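Local coordinates for protein clan CA, family C40, NlpC/P60 superfamily cysteine peptidase (Trichomonas vaginalis, PDB 6BIO) that probably acts as a cysteine-type peptidase of the NlpC/P60 family, hydrolysing peptide links of bacterial cell-wall peptidoglycan, at residues Tyr46-Asp51 against Ala64-Gly69; Val115-Phe120 against Tyr126-Arg131; Leu166-Ile171 against Asp178-Ser183; Gln246-Ser251 against Tyr255-Gln260. All coordinates share one frame; numbering follows the deposited sequence. Where two conformers were deposited one is given.

Contact 1: residues Tyr46-Asp51 against Ala64-Gly69; sequences YWLYFD and AHVRIG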
# COMPACT_ATOMS: atom_id res chain seq x y z
N TYR A 46 -1.78 0.79 -16.76
CA TYR A 46 -0.70 1.50 -16.09
C TYR A 46 0.43 0.48 -15.97
O TYR A 46 0.43 -0.53 -16.68
CB TYR A 46 -1.17 2.12 -14.74
CG TYR A 46 -2.03 1.23 -13.85
CD1 TYR A 46 -1.50 0.11 -13.21
CD2 TYR A 46 -3.39 1.52 -13.68
CE1 TYR A 46 -2.31 -0.67 -12.40
CE2 TYR A 46 -4.20 0.73 -12.89
CZ TYR A 46 -3.66 -0.38 -12.27
OH TYR A 46 -4.38 -1.24 -11.47
N TRP A 47 1.39 0.72 -15.08
CA TRP A 47 2.45 -0.20 -14.75
C TRP A 47 2.47 -0.39 -13.24
O TRP A 47 1.94 0.41 -12.48
CB TRP A 47 3.81 0.38 -15.14
CG TRP A 47 4.06 0.52 -16.62
CD1 TRP A 47 4.89 -0.27 -17.39
CD2 TRP A 47 3.55 1.52 -17.52
NE1 TRP A 47 4.93 0.17 -18.69
CE2 TRP A 47 4.13 1.27 -18.80
CE3 TRP A 47 2.69 2.60 -17.37
CZ2 TRP A 47 3.83 2.06 -19.93
CZ3 TRP A 47 2.41 3.40 -18.50
CH2 TRP A 47 2.98 3.11 -19.76
N LEU A 48 3.12 -1.47 -12.81
CA LEU A 48 3.53 -1.61 -11.42
C LEU A 48 5.05 -1.73 -11.36
O LEU A 48 5.69 -1.94 -12.39
CB LEU A 48 2.85 -2.79 -10.71
CG LEU A 48 1.35 -2.65 -10.53
CD1 LEU A 48 0.80 -3.93 -9.92
CD2 LEU A 48 0.97 -1.43 -9.72
N TYR A 49 5.62 -1.56 -10.16
CA TYR A 49 7.04 -1.22 -10.02
C TYR A 49 7.79 -2.13 -9.05
O TYR A 49 7.22 -2.70 -8.12
CB TYR A 49 7.20 0.27 -9.64
CG TYR A 49 6.59 1.15 -10.69
CD1 TYR A 49 7.25 1.39 -11.87
CD2 TYR A 49 5.29 1.63 -10.55
CE1 TYR A 49 6.70 2.17 -12.87
CE2 TYR A 49 4.71 2.36 -11.54
CZ TYR A 49 5.41 2.64 -12.71
OH TYR A 49 4.82 3.39 -13.71
N PHE A 50 9.10 -2.20 -9.29
CA PHE A 50 10.00 -3.01 -8.49
C PHE A 50 9.81 -2.76 -7.00
O PHE A 50 9.72 -1.61 -6.56
CB PHE A 50 11.43 -2.65 -8.90
CG PHE A 50 12.47 -3.35 -8.11
CD1 PHE A 50 12.69 -4.72 -8.24
CD2 PHE A 50 13.20 -2.65 -7.18
CE1 PHE A 50 13.63 -5.32 -7.44
CE2 PHE A 50 14.19 -3.27 -6.40
CZ PHE A 50 14.38 -4.59 -6.52
N ASP A 51 9.75 -3.84 -6.22
CA ASP A 51 9.70 -3.82 -4.77
C ASP A 51 8.37 -3.36 -4.20
O ASP A 51 8.27 -3.20 -3.00
CB ASP A 51 10.89 -3.08 -4.16
CG ASP A 51 11.20 -3.49 -2.74
OD1 ASP A 51 11.28 -4.70 -2.48
OD2 ASP A 51 11.44 -2.61 -1.90
N ALA A 64 -0.31 -13.00 -13.44
CA ALA A 64 -0.74 -12.99 -12.06
C ALA A 64 -1.81 -11.91 -11.89
O ALA A 64 -1.64 -10.78 -12.37
CB ALA A 64 0.43 -12.66 -11.12
N HIS A 65 -2.90 -12.27 -11.22
CA HIS A 65 -3.94 -11.34 -10.83
C HIS A 65 -3.56 -10.82 -9.46
O HIS A 65 -3.49 -11.59 -8.50
CB HIS A 65 -5.27 -12.07 -10.76
CG HIS A 65 -6.44 -11.17 -10.66
ND1 HIS A 65 -7.72 -11.65 -10.46
CD2 HIS A 65 -6.55 -9.82 -10.76
CE1 HIS A 65 -8.56 -10.62 -10.44
NE2 HIS A 65 -7.88 -9.51 -10.63
N VAL A 66 -3.26 -9.52 -9.36
CA VAL A 66 -2.72 -8.93 -8.14
C VAL A 66 -3.65 -7.84 -7.64
O VAL A 66 -4.44 -7.26 -8.39
CB VAL A 66 -1.25 -8.43 -8.31
CG1 VAL A 66 -0.36 -9.58 -8.81
CG2 VAL A 66 -1.18 -7.25 -9.29
N ARG A 67 -3.49 -7.52 -6.37
CA ARG A 67 -4.37 -6.58 -5.71
C ARG A 67 -3.57 -5.73 -4.74
O ARG A 67 -2.73 -6.24 -3.98
CB ARG A 67 -5.46 -7.31 -4.95
CG ARG A 67 -6.45 -6.40 -4.18
CD ARG A 67 -7.47 -7.24 -3.47
NE ARG A 67 -6.97 -7.96 -2.33
CZ ARG A 67 -6.85 -7.43 -1.10
NH1 ARG A 67 -7.05 -6.15 -0.89
NH2 ARG A 67 -6.54 -8.21 -0.08
N ILE A 68 -3.85 -4.42 -4.79
CA ILE A 68 -3.33 -3.46 -3.81
C ILE A 68 -4.55 -2.71 -3.28
O ILE A 68 -5.19 -1.98 -4.03
CB ILE A 68 -2.31 -2.50 -4.43
CG1 ILE A 68 -1.12 -3.27 -4.99
CG2 ILE A 68 -1.85 -1.43 -3.42
CD1 ILE A 68 -0.41 -2.47 -6.08
N GLY A 69 -4.93 -2.96 -2.04
CA GLY A 69 -6.14 -2.31 -1.53
C GLY A 69 -7.35 -2.67 -2.36
O GLY A 69 -7.67 -3.84 -2.56
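The backbones at Leu-48 and Val-66 do not pair: their CA atoms, the nearest across the two segments, stay 10.2 Å apart, and no hydrogen bond joins the two segments. Strands 46-49 and 63-68 belong to one antiparallel sheet, where strands 30-34 and 71-76 come between them in order, so the two face each other across a small apolar core, an arrangement resembling an SH3-like barrel. Leu-48 turns its side chain inward, with CG anti to the carbonyl carbon (chi1 -66°), CD1 continuing the extended path (chi2 176°) and CD2 branching off it, so the two methyls meet different partners. Both approaches are tip to tip. CD1 of Leu-48 reaches CG2 of Val-66 at 3.9 Å, and CD2 of Leu-48 reaches CD1 of Ile-68 at 4.0 Å. One leucine fork spans two inward-facing residues of the opposing strand, both distances being ordinary methyl-methyl packing. Cys-73 of strand 71-76 also touches Leu-48 and Val-66, while Val-54 of strand 53-60 packs on Ile-68, so neighbouring strands complete the surroundings of the three buried side chains. On the outward face of strand 63-68, Arg-67 points away from the core and folds back on its own strand end: NH1 of Arg-67 donates to O of Gly-69 at 2.9 Å, and that oxygen lies in the guanidinium plane.

Contact 2: residues Val115-Phe120 against Tyr126-Arg131; sequences VTILDF and YRINYR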
# COMPACT_ATOMS: atom_id res chain seq x y z
N VAL A 115 4.74 -19.94 13.27
CA VAL A 115 3.76 -19.98 12.19
C VAL A 115 4.34 -19.27 10.97
O VAL A 115 5.35 -18.54 11.05
CB VAL A 115 2.42 -19.34 12.60
CG1 VAL A 115 1.87 -19.94 13.92
CG2 VAL A 115 2.54 -17.80 12.71
N THR A 116 3.70 -19.47 9.82
CA THR A 116 4.13 -18.79 8.61
C THR A 116 2.96 -17.98 8.06
O THR A 116 1.89 -18.53 7.79
CB THR A 116 4.58 -19.81 7.57
OG1 THR A 116 5.65 -20.61 8.09
CG2 THR A 116 5.04 -19.12 6.28
N ILE A 117 3.19 -16.67 7.86
CA ILE A 117 2.19 -15.81 7.24
C ILE A 117 2.16 -16.05 5.74
O ILE A 117 3.19 -15.94 5.05
CB ILE A 117 2.48 -14.33 7.57
CG1 ILE A 117 2.26 -14.04 9.06
CG2 ILE A 117 1.67 -13.39 6.63
CD1 ILE A 117 2.80 -12.73 9.55
N LEU A 118 0.95 -16.26 5.22
CA LEU A 118 0.65 -16.46 3.81
C LEU A 118 -0.08 -15.30 3.19
O LEU A 118 -0.01 -15.13 1.95
CB LEU A 118 -0.20 -17.73 3.61
CG LEU A 118 0.41 -19.01 4.20
CD1 LEU A 118 -0.54 -20.18 3.94
CD2 LEU A 118 1.74 -19.34 3.66
N ASP A 119 -0.82 -14.52 3.98
CA ASP A 119 -1.53 -13.34 3.49
C ASP A 119 -1.71 -12.42 4.68
O ASP A 119 -1.65 -12.86 5.84
CB ASP A 119 -2.88 -13.70 2.84
CG ASP A 119 -3.50 -12.57 2.10
OD1 ASP A 119 -2.82 -11.58 1.71
OD2 ASP A 119 -4.72 -12.65 1.81
N PHE A 120 -1.88 -11.14 4.39
CA PHE A 120 -1.93 -10.11 5.41
C PHE A 120 -3.10 -9.17 5.17
O PHE A 120 -3.63 -9.08 4.07
CB PHE A 120 -0.62 -9.30 5.47
CG PHE A 120 -0.42 -8.46 4.24
CD1 PHE A 120 -0.01 -9.03 3.04
CD2 PHE A 120 -0.67 -7.10 4.24
CE1 PHE A 120 0.12 -8.30 1.91
CE2 PHE A 120 -0.55 -6.34 3.07
CZ PHE A 120 -0.15 -6.94 1.92
N TYR A 126 -4.44 -12.35 9.78
CA TYR A 126 -3.49 -12.90 8.82
C TYR A 126 -4.01 -14.26 8.38
O TYR A 126 -4.69 -14.96 9.15
CB TYR A 126 -2.09 -13.12 9.44
CG TYR A 126 -1.33 -11.86 9.78
CD1 TYR A 126 -0.58 -11.19 8.81
CD2 TYR A 126 -1.37 -11.32 11.05
CE1 TYR A 126 0.11 -10.06 9.10
CE2 TYR A 126 -0.65 -10.17 11.36
CZ TYR A 126 0.09 -9.55 10.38
OH TYR A 126 0.80 -8.41 10.59
N ARG A 127 -3.60 -14.70 7.20
CA ARG A 127 -3.76 -16.09 6.84
C ARG A 127 -2.42 -16.75 7.08
O ARG A 127 -1.39 -16.23 6.67
CB ARG A 127 -4.19 -16.27 5.39
CG ARG A 127 -4.68 -17.70 5.11
CD ARG A 127 -5.34 -17.88 3.73
NE ARG A 127 -4.41 -17.69 2.64
CZ ARG A 127 -3.70 -18.66 2.08
NH1 ARG A 127 -2.86 -18.36 1.10
NH2 ARG A 127 -3.79 -19.91 2.52
N ILE A 128 -2.45 -17.90 7.78
CA ILE A 128 -1.22 -18.55 8.22
C ILE A 128 -1.27 -20.05 7.98
O ILE A 128 -2.33 -20.65 7.77
CB ILE A 128 -0.85 -18.30 9.71
CG1 ILE A 128 -1.90 -18.92 10.65
CG2 ILE A 128 -0.67 -16.84 10.01
CD1 ILE A 128 -1.43 -19.13 12.06
N ASN A 129 -0.08 -20.63 8.04
CA ASN A 129 0.13 -22.07 8.15
C ASN A 129 0.80 -22.34 9.50
O ASN A 129 1.89 -21.82 9.77
CB ASN A 129 1.05 -22.54 7.02
CG ASN A 129 1.34 -24.03 7.07
OD1 ASN A 129 1.61 -24.61 8.13
ND2 ASN A 129 1.34 -24.64 5.92
N TYR A 130 0.14 -23.14 10.35
CA TYR A 130 0.73 -23.68 11.58
C TYR A 130 0.70 -25.20 11.46
O TYR A 130 -0.38 -25.78 11.45
CB TYR A 130 -0.08 -23.23 12.79
CG TYR A 130 0.32 -23.91 14.09
CD1 TYR A 130 1.63 -23.83 14.54
CD2 TYR A 130 -0.58 -24.66 14.85
CE1 TYR A 130 2.04 -24.46 15.70
CE2 TYR A 130 -0.17 -25.25 16.04
CZ TYR A 130 1.12 -25.15 16.46
OH TYR A 130 1.47 -25.79 17.64
N ARG A 131 1.86 -25.84 11.38
CA ARG A 131 1.95 -27.31 11.38
C ARG A 131 1.11 -27.93 10.25
O ARG A 131 0.58 -29.03 10.40
CB ARG A 131 1.49 -27.93 12.72
CG ARG A 131 2.31 -27.67 13.96
CD ARG A 131 1.65 -28.34 15.22
NE ARG A 131 1.54 -29.80 15.12
CZ ARG A 131 2.59 -30.61 15.15
NH1 ARG A 131 3.82 -30.10 15.23
NH2 ARG A 131 2.41 -31.93 15.06
O HOH W 1 4.36 -22.94 9.10
O HOH W 2 -5.82 -15.24 2.05
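Ile-117 and Tyr-126 form the apolar centre: CD1 of Ile-117 lies over one face of the tyrosine ring, a CH-pi contact 4.0 Å from the centroid. CB of Phe-120 approaches the same ring at CE1 of Tyr-126, 3.8 Å away. Further along, CG1 of Val-115 touches both CD1 of Ile-128 and CD1 of Tyr-130, 3.9 Å from each, and CG2 of Ile-128 lies near CG1 of Ile-117. Ile-20 of strand 19-23 packs on Ile-117 and Leu-142 on Tyr-126. The two strands make a beta hairpin of the bacterial SH3 domain, running antiparallel with their axes at 148°. Thr-116 and Asn-129 are a hydrogen-bonded pair and Ile-117 and Ile-128 a non-hydrogen-bonded one; the register then slips by one at a classic beta bulge, where Leu-118 and Asp-119 both face Arg-127. O of Arg-127 accepts from N of Leu-118 at 2.8 Å and, more loosely, from N of Asp-119, both reaching it from the same face of its plane. On the face that carries Asp-119 and Arg-127, the arginine bends at chi3 (65°) and brings its guanidinium over Leu-118, whose CB lies 3.7 Å above the plane. NH1 of Arg-127 is held by O of Gln-18. The carboxylate of Asp-119 is bonded to the hydroxyl of Tyr-15 and to His-55, and a water donates to OD2 of Asp-119 at 2.8 Å while accepting a weak bond from NE of Arg-127. A second water joins OG1 of Thr-116 to O of Asn-129.

Contact 3: residues Leu166-Ile171 against Asp178-Ser183; sequences LGCKYI and DTYDCS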
# COMPACT_ATOMS: atom_id res chain seq x y z
N LEU A 166 13.67 10.43 3.40
CA LEU A 166 14.43 11.67 3.37
C LEU A 166 15.86 11.41 2.93
O LEU A 166 16.52 10.46 3.41
CB LEU A 166 14.42 12.34 4.75
CG LEU A 166 13.07 13.00 5.06
CD1 LEU A 166 12.94 13.26 6.55
CD2 LEU A 166 12.84 14.30 4.24
N GLY A 167 16.35 12.25 2.01
CA GLY A 167 17.70 12.14 1.51
C GLY A 167 17.86 11.27 0.29
O GLY A 167 18.94 11.26 -0.30
N CYS A 168 16.85 10.48 -0.07
CA CYS A 168 16.94 9.68 -1.28
C CYS A 168 17.00 10.61 -2.50
O CYS A 168 16.37 11.67 -2.54
CB CYS A 168 15.70 8.76 -1.40
SG CYS A 168 15.62 7.42 -0.26
N LYS A 169 17.78 10.19 -3.50
CA LYS A 169 17.96 10.99 -4.71
C LYS A 169 16.73 10.99 -5.61
O LYS A 169 16.02 9.98 -5.75
CB LYS A 169 19.16 10.47 -5.49
CG LYS A 169 19.52 11.37 -6.62
CD LYS A 169 20.86 10.99 -7.20
CE LYS A 169 21.09 11.69 -8.53
NZ LYS A 169 22.34 11.25 -9.23
N TYR A 170 16.48 12.14 -6.22
CA TYR A 170 15.46 12.28 -7.24
C TYR A 170 15.93 11.66 -8.54
O TYR A 170 16.99 12.04 -9.07
CB TYR A 170 15.18 13.76 -7.47
CG TYR A 170 14.09 14.00 -8.50
CD1 TYR A 170 14.35 13.92 -9.87
CD2 TYR A 170 12.81 14.30 -8.10
CE1 TYR A 170 13.36 14.12 -10.79
CE2 TYR A 170 11.80 14.51 -9.01
CZ TYR A 170 12.07 14.41 -10.36
OH TYR A 170 11.04 14.61 -11.28
N ILE A 171 15.13 10.76 -9.10
CA ILE A 171 15.34 10.26 -10.45
C ILE A 171 13.95 10.14 -11.09
O ILE A 171 13.06 9.46 -10.55
CB ILE A 171 16.08 8.90 -10.50
CG1 ILE A 171 17.46 9.00 -9.83
CG2 ILE A 171 16.14 8.39 -11.91
CD1 ILE A 171 18.54 9.62 -10.62
N ASP A 178 15.53 3.14 -3.53
CA ASP A 178 16.58 4.11 -3.27
C ASP A 178 16.38 5.45 -3.95
O ASP A 178 16.92 6.44 -3.46
CB ASP A 178 17.93 3.61 -3.76
CG ASP A 178 18.41 2.48 -2.94
OD1 ASP A 178 18.55 2.64 -1.70
OD2 ASP A 178 18.62 1.43 -3.53
N THR A 179 15.64 5.50 -5.06
CA THR A 179 15.46 6.75 -5.78
C THR A 179 13.98 6.92 -6.12
O THR A 179 13.23 5.94 -6.22
CB THR A 179 16.32 6.82 -7.05
OG1 THR A 179 15.90 5.82 -7.99
CG2 THR A 179 17.80 6.69 -6.72
N TYR A 180 13.56 8.18 -6.28
CA TYR A 180 12.15 8.51 -6.40
C TYR A 180 11.96 9.74 -7.25
O TYR A 180 12.80 10.64 -7.25
CB TYR A 180 11.54 8.85 -5.03
CG TYR A 180 11.36 7.64 -4.14
CD1 TYR A 180 10.23 6.88 -4.24
CD2 TYR A 180 12.35 7.23 -3.26
CE1 TYR A 180 10.05 5.77 -3.48
CE2 TYR A 180 12.22 6.10 -2.49
CZ TYR A 180 11.05 5.37 -2.61
OH TYR A 180 10.89 4.21 -1.88
N ASP A 181 10.81 9.81 -7.93
CA ASP A 181 10.29 11.10 -8.35
C ASP A 181 9.11 11.46 -7.46
O ASP A 181 8.78 10.76 -6.50
CB ASP A 181 9.98 11.16 -9.85
CG ASP A 181 8.83 10.30 -10.30
OD1 ASP A 181 8.02 9.89 -9.48
OD2 ASP A 181 8.76 10.05 -11.53
N CYS A 182 8.51 12.62 -7.71
CA CYS A 182 7.58 13.17 -6.72
C CYS A 182 6.37 12.27 -6.53
O CYS A 182 5.96 11.99 -5.39
CB CYS A 182 7.15 14.59 -7.12
SG CYS A 182 6.26 14.81 -8.68
N SER A 183 5.79 11.81 -7.64
CA SER A 183 4.59 10.98 -7.59
C SER A 183 4.91 9.52 -7.26
O SER A 183 4.10 8.84 -6.63
CB SER A 183 3.86 11.12 -8.94
OG SER A 183 4.84 10.89 -9.94
O HOH W 3 19.22 7.68 -3.11
O HOH W 4 8.54 14.40 -10.10
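Tyr-170 and Tyr-180 form a short parallel bridge, held by bonds from N of Tyr-180 to O of Lys-169 (3.1 Å) and from N of Ile-171 to O of Tyr-180 (3.0 Å), the second donor standing well above its carbonyl plane. Beside this bridge, CG1 of Ile-171 lies on CB of Thr-179 at 3.7 Å. Cys-168 comes to the ring of Tyr-180 at its edge, CB first, with its sulfur also in edge-on aromatic contact, while Trp-188 meets that ring edge-to-face. The ring of Tyr-170, with CG anti to the backbone N (chi1 -179°), reaches across to the start of helix 182-191, where CE2 of Tyr-170 touches CA of Asp-181 at 3.8 Å. Asp-181 is the N-cap: its OD1 takes the N-H of Gly-184 and a salt bridge from Arg-199, and its OD2 binds N of Gly-173. Asp-181, Cys-182 and Ser-183 open the Asp-Cys-Ser-Gly motif of NlpC/P60 peptidases, in which the cysteine is the probable nucleophile. A single water connects OH of Tyr-170 (2.8 Å) with N of Cys-182 (3.0 Å). Because that amide lies at a helix N-terminus beside a tyrosine hydroxyl, the water marks a spot that could plausibly receive a substrate oxygen, as the backbone N of the catalytic cysteine does in papain-like enzymes.

Contact 4: residues Gln246-Ser251 against Tyr255-Gln260; sequences QFIHAS and YVVKYQ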
# COMPACT_ATOMS: atom_id res chain seq x y z
N GLN A 246 4.53 21.62 7.05
CA GLN A 246 5.52 21.09 6.15
C GLN A 246 4.92 19.96 5.34
O GLN A 246 4.07 19.20 5.81
CB GLN A 246 6.69 20.48 6.89
CG GLN A 246 7.39 21.40 7.87
CD GLN A 246 8.07 22.56 7.22
OE1 GLN A 246 7.83 23.72 7.59
NE2 GLN A 246 8.92 22.27 6.26
N PHE A 247 5.41 19.82 4.10
CA PHE A 247 5.23 18.60 3.34
C PHE A 247 6.58 18.04 2.95
O PHE A 247 7.60 18.71 3.02
CB PHE A 247 4.32 18.79 2.13
CG PHE A 247 4.84 19.72 1.00
CD1 PHE A 247 5.56 19.18 -0.07
CD2 PHE A 247 4.42 21.06 0.89
CE1 PHE A 247 5.94 19.98 -1.15
CE2 PHE A 247 4.80 21.83 -0.17
CZ PHE A 247 5.57 21.29 -1.19
N ILE A 248 6.58 16.76 2.59
CA ILE A 248 7.76 16.10 2.05
C ILE A 248 7.52 15.77 0.58
O ILE A 248 6.42 15.37 0.18
CB ILE A 248 8.12 14.85 2.87
CG1 ILE A 248 8.74 15.29 4.21
CG2 ILE A 248 9.08 13.94 2.08
CD1 ILE A 248 8.99 14.16 5.19
N HIS A 249 8.53 15.99 -0.24
CA HIS A 249 8.44 15.69 -1.66
C HIS A 249 9.80 15.32 -2.23
O HIS A 249 10.85 15.63 -1.66
CB HIS A 249 7.86 16.87 -2.47
CG HIS A 249 8.66 18.14 -2.47
ND1 HIS A 249 8.51 19.08 -3.47
CD2 HIS A 249 9.53 18.69 -1.58
CE1 HIS A 249 9.30 20.12 -3.24
NE2 HIS A 249 9.92 19.91 -2.09
N ALA A 250 9.77 14.63 -3.37
CA ALA A 250 10.96 14.44 -4.17
C ALA A 250 11.01 15.60 -5.15
O ALA A 250 10.06 15.79 -5.93
CB ALA A 250 10.92 13.11 -4.91
N SER A 251 12.09 16.37 -5.10
CA SER A 251 12.16 17.59 -5.87
C SER A 251 13.43 17.64 -6.70
O SER A 251 14.48 17.21 -6.25
CB SER A 251 12.22 18.76 -4.91
OG SER A 251 12.31 20.00 -5.59
N TYR A 255 17.53 17.81 -6.06
CA TYR A 255 17.47 16.43 -6.54
C TYR A 255 17.36 15.43 -5.39
O TYR A 255 18.11 14.46 -5.30
CB TYR A 255 18.67 16.10 -7.42
CG TYR A 255 18.84 17.09 -8.55
CD1 TYR A 255 18.16 16.93 -9.75
CD2 TYR A 255 19.68 18.18 -8.40
CE1 TYR A 255 18.30 17.86 -10.78
CE2 TYR A 255 19.85 19.10 -9.39
CZ TYR A 255 19.16 18.94 -10.58
OH TYR A 255 19.33 19.88 -11.61
N VAL A 256 16.38 15.64 -4.52
CA VAL A 256 16.34 14.88 -3.27
C VAL A 256 14.93 14.90 -2.70
O VAL A 256 14.13 15.82 -2.98
CB VAL A 256 17.41 15.46 -2.31
CG1 VAL A 256 16.95 16.82 -1.85
CG2 VAL A 256 17.72 14.50 -1.19
N VAL A 257 14.65 13.91 -1.86
CA VAL A 257 13.47 13.87 -1.03
C VAL A 257 13.75 14.70 0.20
O VAL A 257 14.72 14.45 0.92
CB VAL A 257 13.13 12.42 -0.65
CG1 VAL A 257 11.94 12.39 0.36
CG2 VAL A 257 12.87 11.60 -1.90
N LYS A 258 12.91 15.70 0.43
CA LYS A 258 13.14 16.71 1.46
C LYS A 258 11.84 17.34 1.94
O LYS A 258 10.78 17.23 1.31
CB LYS A 258 14.05 17.82 0.94
CG LYS A 258 13.48 18.60 -0.23
CD LYS A 258 14.44 19.71 -0.65
CE LYS A 258 14.10 20.26 -1.93
NZ LYS A 258 14.78 21.59 -2.11
N TYR A 259 11.96 18.00 3.09
CA TYR A 259 10.90 18.85 3.60
C TYR A 259 10.76 20.12 2.77
O TYR A 259 11.73 20.64 2.19
CB TYR A 259 11.20 19.27 5.03
CG TYR A 259 11.02 18.21 6.09
CD1 TYR A 259 9.79 17.97 6.68
CD2 TYR A 259 12.11 17.46 6.55
CE1 TYR A 259 9.64 17.03 7.66
CE2 TYR A 259 11.95 16.50 7.54
CZ TYR A 259 10.72 16.32 8.10
OH TYR A 259 10.58 15.35 9.05
N GLN A 260 9.55 20.66 2.80
CA GLN A 260 9.23 21.96 2.20
C GLN A 260 8.17 22.64 3.04
O GLN A 260 7.17 22.03 3.41
CB GLN A 260 8.65 21.84 0.78
CG GLN A 260 8.03 23.16 0.24
CD GLN A 260 9.07 24.28 0.01
OE1 GLN A 260 10.14 24.00 -0.54
NE2 GLN A 260 8.75 25.55 0.39
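Phe-247 with Gln-260, His-249 with Lys-258 and Ser-251 with Val-256 each share two backbone hydrogen bonds, which bind the strands as an antiparallel hairpin with axes at 156°. At the turn, Tyr-255, with positive phi, and Val-256 both face Ser-251, a G1 beta bulge. This hairpin lies at one edge of the sheet of the NlpC/P60 domain. Two CH-pi contacts follow, on opposite faces of the sheet. CB of Gln-260, in the one conformer described, appears to stand over the ring of Phe-247, 3.8 Å from its centroid, and CD1 of Ile-248 stands over that of Tyr-259 at 4.1 Å. Plain apolar packing continues on the Ile-248 side, where CG2 of Ile-248 meets CG1 of Val-257 at 3.7 Å and CG2 of Val-257 meets CB of Ala-250; Val-162 of helix 154-163 packs on Ile-248. The imidazole of His-249 is wedged within its own strand, with CB of Ser-251 over one face and CE1 of Phe-247 over the other, while O of Lys-258 lies at the edge, 3.5 Å from CD2 of His-249. With CG between its backbone N and carbonyl carbon (chi1 63°), the ring leans toward the partner strand, and its ND1 is hydrogen-bonded to NE2 of His-237. NE2 of His-249 is buried with no hydrogen-bond partner in the model. Packing on both faces and the single polar bond fix the ring's orientation, consistent with His-249 as the third member of a Cys-His-His triad, orienting His-237, the probable base, for Cys-182.

Contacts 3 and 4 form one unit of the peptidase domain, their centres 9 Å apart: O of Cys-168 lies 2.9 Å from N of Val-257, a probable hydrogen bond that attaches the 166-171 segment to the hairpin's outer strand. The presumed active site lies between them, with CB of Cys-182 packed 3.4 Å from O of Ala-250 and His-237 linking the cysteine to His-249. Contact 1 is about 20 Å from contact 3 between centres, yet Arg-199 bridges them, binding Asp-181 and making a cation-pi contact with Tyr-49. Contact 2 shares a continuous sheet with contact 1, centres 22 Å apart, but is about 34 Å from contact 3, remote from catalysis.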